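Side-chain contacts in similar to yteR (Bacilus subtilis) (Clostridium acetobutylicum, PDB 4WU0), which is probably an unsaturated rhamnogalacturonan hydrolase of glycoside hydrolase family 105, acting on fragments of pectin: residues Thr56-Asp61 with Arg96-Asn101; Ile82-Phe87 with Val143-Glu148. All blocks are in the same frame, centred on the assembly; numbering follows the deposited sequence.

In the fold
Going from the N terminus, the chain leaves helix 44-54, runs through the loop that holds 56-61, and then builds helix 80-90 and, directly after it, helix 93-108. Interaction 1 closes the first chain excursion, from 56-61 to 96-101, across 34 intervening residues. Interaction 2 starts within that excursion, at 82-87, and ends beyond it on helix 129-146, with 55 residues between its segments. The two excursions therefore cross rather than nest. Their centres lie about 13 Å apart, and helix 93-108 joins them physically: R96 lies against F87 and F146, while L99 reaches L83 and I84. Together they tie the loop after helix 44-54 and the three helices 80-90, 93-108 and 129-146 together.

Interaction 1 of 2, residues Thr56-Asp61 with Arg96-Asn101; sequences TFINED and RKALIN
I58 and A98 meet through methyls alone: CG2 of I58 stands 4.0 Å from CB of A98, and CD1 of I58 is almost as close, so both branches close on the alanine methyl from the same side. In I58, chi1 (-46°) sets CG2 opposite the backbone N and CG1 beside it, and chi2 (-55°) then folds CD1 back to CB of A98. Alanine suits a helix face that a loop approaches closely, with 7.0 Å between the CA atoms of I58 and A98. At the exposed margin K97 stretches past the end of the loop segment, its chain extended beyond CG, and its CD lies 3.7 Å from the carbonyl O of D61. A lysine fits because its methylenes pack against the backbone while its ammonium stays at the surface. The same carbonyl accepts a hydrogen bond from a water; that water, 3.1 Å from ND2 of N101, accepts one from it. The carboxylate of D61 turns to T63 instead, and ND2 of N101 also bonds the carbonyl of G62. The contact fastens the loop after helix 44-54 to helix 93-108, with I64 touching both I58 and A98, and L83 of helix 80-90 packing on I58.

Interaction 2 of 2, residues Ile82-Phe87 with Val143-Glu148; sequences ILITLF and VKEFGE
F87 lays the CD2-CE2 side of its ring against the outer end of F146: CD2 of F87 is 4.0 Å from CZ of F146, and CE2 of F87 is 4.1 Å from CE1 of F146. The two side chains cross obliquely, and F87 comes to the edge of the F146 ring, near its plane, so this is no face-to-face stack. With CG of F87 anti to the backbone N (chi1 -179°), the ring is carried out from helix 80-90 to meet its partner. I84, about one helical turn earlier, also comes to that edge, placing CG1 4.3 Å from CE2 of F146. Its other branch, CG2, touches CG of E145 at 4.4 Å; beta branching lets it serve two neighbours. E145 folds back over its neighbour, its CG 3.4 Å above the centre of the F146 ring. Phenylalanine suits such places, since a flat apolar ring can offer its edge to one neighbour and a face to another. The carboxylate of E145 continues to a salt bridge with K88, a second link between the two helices. R96 of helix 93-108 makes a cation-pi contact with F146 and also packs on F87. The direct contact is apolar and rests on dispersion and the exclusion of water, while the K88-E145 salt bridge and the R96-F146 cation-pi contact probably add electrostatic attraction at its border.

Interaction 1 of 2, residues Thr56-Asp61 with Arg96-Asn101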
loop_
_atom_site.group_PDB
_atom_site.type_symbol
_atom_site.label_atom_id
_atom_site.label_comp_id
_atom_site.label_asym_id
_atom_site.label_seq_id
_atom_site.Cartn_x
_atom_site.Cartn_y
_atom_site.Cartn_z
ATOM N N THR A 56 2.758 -5.584 21.271
ATOM C CA THR A 56 3.038 -6.977 20.933
ATOM C C THR A 56 4.417 -7.116 20.309
ATOM O O THR A 56 5.116 -8.119 20.545
ATOM C CB THR A 56 1.999 -7.517 19.927
ATOM O OG1 THR A 56 0.774 -7.770 20.611
ATOM C CG2 THR A 56 2.463 -8.823 19.284
ATOM N N PHE A 57 4.780 -6.131 19.499
ATOM C CA PHE A 57 5.970 -6.242 18.649
ATOM C C PHE A 57 7.195 -5.552 19.212
ATOM O O PHE A 57 8.308 -6.028 19.022
ATOM C CB PHE A 57 5.672 -5.650 17.267
ATOM C CG PHE A 57 4.532 -6.326 16.569
ATOM C CD1 PHE A 57 4.650 -7.634 16.143
ATOM C CD2 PHE A 57 3.342 -5.657 16.349
ATOM C CE1 PHE A 57 3.586 -8.286 15.509
ATOM C CE2 PHE A 57 2.272 -6.287 15.701
ATOM C CZ PHE A 57 2.399 -7.604 15.280
ATOM N N ILE A 58 7.008 -4.399 19.842
ATOM C CA ILE A 58 8.157 -3.570 20.208
ATOM C C ILE A 58 8.559 -3.766 21.658
ATOM O O ILE A 58 7.883 -3.298 22.589
ATOM C CB ILE A 58 7.898 -2.080 19.953
ATOM C CG1 ILE A 58 7.266 -1.857 18.572
ATOM C CG2 ILE A 58 9.183 -1.294 20.054
ATOM C CD1 ILE A 58 8.068 -2.455 17.412
ATOM N N ASN A 59 9.683 -4.450 21.841
ATOM C CA ASN A 59 10.222 -4.702 23.157
ATOM C C ASN A 59 10.839 -3.426 23.719
ATOM O O ASN A 59 11.139 -2.508 22.978
ATOM C CB ASN A 59 11.272 -5.804 23.073
ATOM C CG ASN A 59 10.682 -7.144 22.655
ATOM O OD1 ASN A 59 9.654 -7.585 23.179
ATOM N ND2 ASN A 59 11.334 -7.802 21.708
ATOM N N GLU A 60 11.028 -3.368 25.034
ATOM C CA GLU A 60 11.547 -2.160 25.653
ATOM C C GLU A 60 12.918 -1.792 25.098
ATOM O O GLU A 60 13.249 -0.611 25.011
ATOM C CB GLU A 60 11.635 -2.323 27.177
ATOM C CG GLU A 60 12.006 -1.038 27.921
ATOM C CD GLU A 60 11.082 0.133 27.584
ATOM O OE1 GLU A 60 9.860 -0.094 27.413
ATOM O OE2 GLU A 60 11.579 1.279 27.482
ATOM N N ASP A 61 13.709 -2.792 24.708
ATOM C CA ASP A 61 15.043 -2.526 24.163
ATOM C C ASP A 61 15.041 -2.181 22.669
ATOM O O ASP A 61 16.102 -2.001 22.064
ATOM C CB ASP A 61 16.002 -3.695 24.438
ATOM C CG ASP A 61 15.677 -4.956 23.644
ATOM O OD1 ASP A 61 14.641 -5.022 22.958
ATOM O OD2 ASP A 61 16.468 -5.928 23.755
ATOM N N ARG A 96 12.031 4.665 18.641
ATOM C CA ARG A 96 13.181 5.148 17.896
ATOM C C ARG A 96 14.210 4.034 17.719
ATOM O O ARG A 96 14.786 3.885 16.633
ATOM C CB ARG A 96 13.812 6.347 18.586
ATOM C CG ARG A 96 15.011 6.914 17.868
ATOM C CD ARG A 96 14.628 7.603 16.585
ATOM N NE ARG A 96 15.818 8.095 15.884
ATOM C CZ ARG A 96 16.319 7.586 14.758
ATOM N NH1 ARG A 96 15.738 6.556 14.155
ATOM N NH2 ARG A 96 17.417 8.118 14.234
ATOM N N LYS A 97 14.429 3.226 18.758
ATOM C CA LYS A 97 15.406 2.140 18.642
ATOM C C LYS A 97 14.933 1.099 17.634
ATOM O O LYS A 97 15.726 0.567 16.875
ATOM C CB LYS A 97 15.672 1.482 19.996
ATOM C CG LYS A 97 16.456 2.350 20.956
ATOM C CD LYS A 97 16.565 1.667 22.309
ATOM C CE LYS A 97 17.408 2.463 23.285
ATOM N NZ LYS A 97 17.203 1.942 24.657
ATOM N N ALA A 98 13.637 0.811 17.640
ATOM C CA ALA A 98 13.051 -0.106 16.667
ATOM C C ALA A 98 13.213 0.428 15.245
ATOM O O ALA A 98 13.524 -0.317 14.310
ATOM C CB ALA A 98 11.563 -0.358 17.000
ATOM N N LEU A 99 13.065 1.731 15.091
ATOM C CA LEU A 99 13.237 2.374 13.795
ATOM C C LEU A 99 14.679 2.263 13.313
ATOM O O LEU A 99 14.919 2.037 12.127
ATOM C CB LEU A 99 12.787 3.834 13.870
ATOM C CG LEU A 99 11.258 3.991 13.770
ATOM C CD1 LEU A 99 10.801 5.350 14.273
ATOM C CD2 LEU A 99 10.818 3.769 12.332
ATOM N N ILE A 100 15.630 2.418 14.230
ATOM C CA ILE A 100 17.040 2.263 13.892
ATOM C C ILE A 100 17.276 0.839 13.394
ATOM O O ILE A 100 18.011 0.622 12.429
ATOM C CB ILE A 100 17.939 2.576 15.102
ATOM C CG1 ILE A 100 17.952 4.084 15.337
ATOM C CG2 ILE A 100 19.361 2.054 14.890
ATOM C CD1 ILE A 100 18.361 4.475 16.744
ATOM N N ASN A 101 16.642 -0.136 14.037
ATOM C CA ASN A 101 16.814 -1.526 13.630
ATOM C C ASN A 101 16.266 -1.771 12.228
ATOM O O ASN A 101 16.891 -2.464 11.430
ATOM C CB ASN A 101 16.178 -2.489 14.651
ATOM C CG ASN A 101 16.929 -2.524 15.969
ATOM O OD1 ASN A 101 18.153 -2.328 16.012
ATOM N ND2 ASN A 101 16.203 -2.767 17.064
HETATM O O HOH W 1 17.535 -2.450 19.794
#

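Interaction 2 of 2, residues Ile82-Phe87 with Val143-Glu148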
loop_
_atom_site.group_PDB
_atom_site.type_symbol
_atom_site.label_atom_id
_atom_site.label_comp_id
_atom_site.label_asym_id
_atom_site.label_seq_id
_atom_site.Cartn_x
_atom_site.Cartn_y
_atom_site.Cartn_z
ATOM N N ILE A 82 4.108 3.373 11.060
ATOM C CA ILE A 82 3.405 3.641 12.315
ATOM C C ILE A 82 4.374 3.927 13.463
ATOM O O ILE A 82 4.042 4.694 14.372
ATOM C CB ILE A 82 2.372 2.543 12.671
ATOM C CG1 ILE A 82 1.433 3.010 13.798
ATOM C CG2 ILE A 82 3.021 1.233 13.004
ATOM C CD1 ILE A 82 0.430 4.110 13.399
ATOM N N LEU A 83 5.555 3.311 13.454
ATOM C CA LEU A 83 6.545 3.602 14.484
ATOM C C LEU A 83 7.013 5.064 14.450
ATOM O O LEU A 83 7.240 5.661 15.508
ATOM C CB LEU A 83 7.746 2.665 14.389
ATOM C CG LEU A 83 7.481 1.181 14.656
ATOM C CD1 LEU A 83 8.774 0.383 14.450
ATOM C CD2 LEU A 83 6.964 0.974 16.060
ATOM N N ILE A 84 7.143 5.643 13.255
ATOM C CA ILE A 84 7.449 7.065 13.141
ATOM C C ILE A 84 6.363 7.884 13.806
ATOM O O ILE A 84 6.644 8.817 14.572
ATOM C CB ILE A 84 7.680 7.491 11.680
ATOM C CG1 ILE A 84 8.918 6.787 11.141
ATOM C CG2 ILE A 84 7.863 9.009 11.562
ATOM C CD1 ILE A 84 9.117 6.928 9.641
ATOM N N THR A 85 5.115 7.542 13.506
ATOM C CA THR A 85 3.981 8.254 14.064
ATOM C C THR A 85 3.983 8.153 15.587
ATOM O O THR A 85 3.791 9.150 16.287
ATOM C CB THR A 85 2.700 7.681 13.462
ATOM O OG1 THR A 85 2.714 7.949 12.051
ATOM C CG2 THR A 85 1.454 8.280 14.104
ATOM N N LEU A 86 4.236 6.963 16.104
ATOM C CA LEU A 86 4.245 6.774 17.550
ATOM C C LEU A 86 5.409 7.505 18.204
ATOM O O LEU A 86 5.258 8.046 19.304
ATOM C CB LEU A 86 4.299 5.297 17.915
ATOM C CG LEU A 86 3.003 4.510 17.745
ATOM C CD1 LEU A 86 3.266 3.015 17.783
ATOM C CD2 LEU A 86 2.001 4.904 18.820
ATOM N N PHE A 87 6.573 7.514 17.554
ATOM C CA PHE A 87 7.711 8.226 18.128
ATOM C C PHE A 87 7.423 9.726 18.188
ATOM O O PHE A 87 7.733 10.381 19.185
ATOM C CB PHE A 87 9.004 7.976 17.358
ATOM C CG PHE A 87 10.190 8.693 17.953
ATOM C CD1 PHE A 87 10.618 8.384 19.230
ATOM C CD2 PHE A 87 10.854 9.671 17.251
ATOM C CE1 PHE A 87 11.703 9.050 19.802
ATOM C CE2 PHE A 87 11.938 10.332 17.810
ATOM C CZ PHE A 87 12.360 10.017 19.075
ATOM N N VAL A 143 13.557 9.202 6.073
ATOM C CA VAL A 143 14.523 10.257 5.722
ATOM C C VAL A 143 13.984 11.635 6.077
ATOM O O VAL A 143 14.731 12.493 6.549
ATOM C CB VAL A 143 14.877 10.193 4.212
ATOM C CG1 VAL A 143 15.683 11.411 3.752
ATOM C CG2 VAL A 143 15.610 8.891 3.914
ATOM N N LYS A 144 12.698 11.856 5.831
ATOM C CA LYS A 144 12.036 13.113 6.190
ATOM C C LYS A 144 12.253 13.429 7.667
ATOM O O LYS A 144 12.526 14.568 8.032
ATOM C CB LYS A 144 10.536 13.033 5.883
ATOM C CG LYS A 144 9.701 14.295 6.220
ATOM C CD LYS A 144 10.140 15.465 5.360
ATOM C CE LYS A 144 9.126 16.608 5.339
ATOM N NZ LYS A 144 8.761 17.062 6.701
ATOM N N GLU A 145 12.153 12.412 8.510
ATOM C CA GLU A 145 12.264 12.611 9.953
ATOM C C GLU A 145 13.692 12.603 10.497
ATOM O O GLU A 145 14.015 13.383 11.404
ATOM C CB GLU A 145 11.404 11.552 10.680
ATOM C CG GLU A 145 11.310 11.730 12.198
ATOM C CD GLU A 145 10.533 12.982 12.629
ATOM O OE1 GLU A 145 9.704 13.500 11.836
ATOM O OE2 GLU A 145 10.773 13.450 13.770
ATOM N N PHE A 146 14.549 11.740 9.952
ATOM C CA PHE A 146 15.841 11.448 10.573
ATOM C C PHE A 146 17.049 11.473 9.646
ATOM O O PHE A 146 18.176 11.384 10.120
ATOM C CB PHE A 146 15.857 10.015 11.112
ATOM C CG PHE A 146 14.721 9.675 12.021
ATOM C CD1 PHE A 146 14.655 10.184 13.306
ATOM C CD2 PHE A 146 13.745 8.771 11.613
ATOM C CE1 PHE A 146 13.602 9.831 14.142
ATOM C CE2 PHE A 146 12.715 8.415 12.452
ATOM C CZ PHE A 146 12.644 8.940 13.705
ATOM N N GLY A 147 16.826 11.484 8.341
ATOM C CA GLY A 147 17.837 10.996 7.403
ATOM C C GLY A 147 18.531 12.177 6.806
ATOM O O GLY A 147 18.355 13.313 7.260
ATOM N N GLU A 148 19.354 11.911 5.801
ATOM C CA GLU A 148 19.952 12.966 5.030
ATOM C C GLU A 148 19.173 13.073 3.739
ATOM O O GLU A 148 18.872 12.064 3.115
ATOM C CB GLU A 148 21.403 12.650 4.698
ATOM C CG GLU A 148 22.316 12.546 5.890
ATOM C CD GLU A 148 23.776 12.443 5.476
ATOM O OE1 GLU A 148 24.103 11.595 4.618
ATOM O OE2 GLU A 148 24.596 13.224 5.981
#